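Local coordinates for protein probable fatty acyl-CoA transferase Rv3272 (Mycobacterium tuberculosis, PDB 5YX6) that binds fatty acyl-CoAs of varying chain length, palmitoyl-CoA most tightly, and probably acts as a family III CoA transferase in fatty acid metabolism, at residues A[153-158]-A[211-216]. Numbering follows the deposited sequence.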
ATOM      1  N   ALA A 153      10.375  -9.694   4.699  1.00 28.09           N
ATOM      2  CA  ALA A 153       9.491 -10.072   3.581  1.00 28.03           C
ATOM      3  C   ALA A 153      10.150  -9.952   2.193  1.00 34.58           C
ATOM      4  O   ALA A 153       9.505 -10.190   1.164  1.00 31.64           O
ATOM      5  CB  ALA A 153       8.233  -9.245   3.614  1.00 26.47           C
ATOM      6  N   GLY A 154      11.404  -9.516   2.152  1.00 26.16           N
ATOM      7  CA  GLY A 154      12.132  -9.529   0.897  1.00 29.83           C
ATOM      8  C   GLY A 154      12.315  -8.219   0.150  1.00 27.88           C
ATOM      9  O   GLY A 154      12.825  -8.223  -0.968  1.00 29.20           O
ATOM     10  N   MET A 155      11.951  -7.100   0.767  1.00 27.24           N
ATOM     11  CA  MET A 155      11.887  -5.833   0.041  1.00 30.96           C
ATOM     12  C   MET A 155      13.236  -5.169  -0.240  1.00 33.95           C
ATOM     13  O   MET A 155      13.275  -4.099  -0.848  1.00 36.73           O
ATOM     14  CB  MET A 155      10.994  -4.850   0.794  1.00 27.42           C
ATOM     15  CG  MET A 155       9.528  -5.220   0.708  1.00 29.42           C
ATOM     16  SD  MET A 155       8.453  -4.046   1.541  1.00 32.80           S
ATOM     17  CE  MET A 155       6.881  -4.470   0.779  1.00 33.78           C
ATOM     18  N   THR A 156      14.332  -5.812   0.155  1.00 31.04           N
ATOM     19  CA  THR A 156      15.663  -5.285  -0.138  1.00 35.02           C
ATOM     20  C   THR A 156      16.224  -5.924  -1.406  1.00 36.19           C
ATOM     21  O   THR A 156      17.283  -5.524  -1.887  1.00 41.08           O
ATOM     22  CB  THR A 156      16.684  -5.511   1.046  1.00 38.59           C
ATOM     23  OG1 THR A 156      17.000  -6.905   1.185  1.00 31.47           O
ATOM     24  CG2 THR A 156      16.144  -4.977   2.375  1.00 34.03           C
ATOM     25  N   THR A 157      15.512  -6.915  -1.939  1.00 32.01           N
ATOM     26  CA  THR A 157      16.001  -7.701  -3.072  1.00 33.66           C
ATOM     27  C   THR A 157      16.295  -6.860  -4.322  1.00 40.19           C
ATOM     28  O   THR A 157      15.513  -5.980  -4.695  1.00 34.53           O
ATOM     29  CB  THR A 157      14.981  -8.806  -3.457  1.00 37.93           C
ATOM     30  OG1 THR A 157      14.691  -9.623  -2.314  1.00 37.15           O
ATOM     31  CG2 THR A 157      15.516  -9.688  -4.570  1.00 35.44           C
ATOM     32  N   GLY A 158      17.436  -7.137  -4.954  1.00 40.53           N
ATOM     33  CA  GLY A 158      17.783  -6.569  -6.248  1.00 38.89           C
ATOM     34  C   GLY A 158      18.019  -5.074  -6.333  1.00 39.24           C
ATOM     35  O   GLY A 158      17.793  -4.467  -7.380  1.00 42.75           O
ATOM     36  N   VAL A 211       4.282  -9.045   1.594  1.00 28.01           N
ATOM     37  CA  VAL A 211       4.355 -10.124   0.614  1.00 25.58           C
ATOM     38  C   VAL A 211       3.450  -9.778  -0.566  1.00 31.79           C
ATOM     39  O   VAL A 211       3.850  -9.884  -1.723  1.00 28.81           O
ATOM     40  CB  VAL A 211       3.948 -11.483   1.241  1.00 32.36           C
ATOM     41  CG1 VAL A 211       3.583 -12.490   0.171  1.00 34.98           C
ATOM     42  CG2 VAL A 211       5.069 -12.026   2.138  1.00 29.45           C
ATOM     43  N   GLY A 212       2.239  -9.327  -0.257  1.00 29.81           N
ATOM     44  CA  GLY A 212       1.288  -8.939  -1.279  1.00 32.64           C
ATOM     45  C   GLY A 212       1.791  -7.846  -2.201  1.00 28.26           C
ATOM     46  O   GLY A 212       1.567  -7.902  -3.400  1.00 31.36           O
ATOM     47  N   LEU A 213       2.470  -6.850  -1.647  1.00 31.22           N
ATOM     48  CA  LEU A 213       3.023  -5.770  -2.463  1.00 34.12           C
ATOM     49  C   LEU A 213       4.078  -6.248  -3.467  1.00 31.75           C
ATOM     50  O   LEU A 213       4.282  -5.607  -4.489  1.00 30.37           O
ATOM     51  CB  LEU A 213       3.612  -4.676  -1.564  1.00 29.12           C
ATOM     52  CG  LEU A 213       2.590  -3.938  -0.684  1.00 31.25           C
ATOM     53  CD1 LEU A 213       3.296  -2.961   0.245  1.00 26.15           C
ATOM     54  CD2 LEU A 213       1.540  -3.204  -1.534  1.00 21.88           C
ATOM     55  N   GLN A 214       4.713  -7.382  -3.181  1.00 32.53           N
ATOM     56  CA  GLN A 214       5.761  -7.937  -4.033  1.00 30.43           C
ATOM     57  C   GLN A 214       5.304  -9.189  -4.778  1.00 30.49           C
ATOM     58  O   GLN A 214       6.126  -9.977  -5.246  1.00 32.58           O
ATOM     59  CB  GLN A 214       6.988  -8.311  -3.199  1.00 30.64           C
ATOM     60  CG  GLN A 214       7.447  -7.304  -2.180  1.00 29.45           C
ATOM     61  CD  GLN A 214       8.436  -7.927  -1.212  1.00 33.91           C
ATOM     62  OE1 GLN A 214       9.643  -7.949  -1.472  1.00 32.75           O
ATOM     63  NE2 GLN A 214       7.934  -8.442  -0.093  1.00 32.63           N
ATOM     64  N   ALA A 215       3.995  -9.374  -4.877  1.00 29.50           N
ATOM     65  CA  ALA A 215       3.412 -10.644  -5.322  1.00 32.33           C
ATOM     66  C   ALA A 215       3.935 -11.143  -6.673  1.00 36.75           C
ATOM     67  O   ALA A 215       4.224 -12.325  -6.810  1.00 37.62           O
ATOM     68  CB  ALA A 215       1.883 -10.525  -5.366  1.00 30.67           C
ATOM     69  N   ASN A 216       4.062 -10.252  -7.657  1.00 35.67           N
ATOM     70  CA  ASN A 216       4.503 -10.650  -9.001  1.00 47.75           C
ATOM     71  C   ASN A 216       5.921 -11.203  -8.999  1.00 47.66           C
ATOM     72  O   ASN A 216       6.174 -12.252  -9.579  1.00 53.53           O
ATOM     73  CB  ASN A 216       4.411  -9.486  -9.969  1.00 45.29           C
TER
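A Schellman motif ends helix 146-152 of this family III CoA transferase, and the way Gln-214 binds one of its carbonyls, Ala-153 O, illustrates how one amide can link a helix end to a break between two helices. Gly-154, with positive phi (103°), closes the helix and opens a type I beta turn to Thr-157. Across from it, Gln-214 occupies the break between helices 206-213 and 215-222, at the N-cap position of the second.

From CB, which points at the loop, the glutamine chain leaves with CG anti to its own carbonyl carbon (chi1 -45°) and then runs extended. CG crosses the thioether arm of Met-155 obliquely, 4.1 Å from both Met-155 CG and Met-155 CE. CD comes closer, 3.5 Å from Met-155 CG. At the tip, Gln-214 NE2 gives a hydrogen bond of 2.7 Å to Ala-153 O; the acceptor lies near the amide plane, but the donor stands above the carbonyl plane, 55° out of it. NE2 also bonds Ala-210 O, in the last turn of the preceding helix, so two carbonyls fix the rotation of the amide. Gln-214 OE1 rests against the backbone of the turn, 3.1 Å from Gly-154 C. It takes its hydrogen bond from Trp-335 NE1 of the second subunit, which ties this buried amide into the dimer interface.

Met-155 stretches on until its methyl CE reaches Leu-213 CD1 at 3.9 Å, and both side chains also touch Leu-173 on helix 173-196, which carries the inferred nucleophile Asp-175. Within the turn, Gly-154 O accepts two bonds from Thr-157, one from its N and a shorter one of 2.7 Å from OG1, which lies in the carbonyl plane on a lone pair.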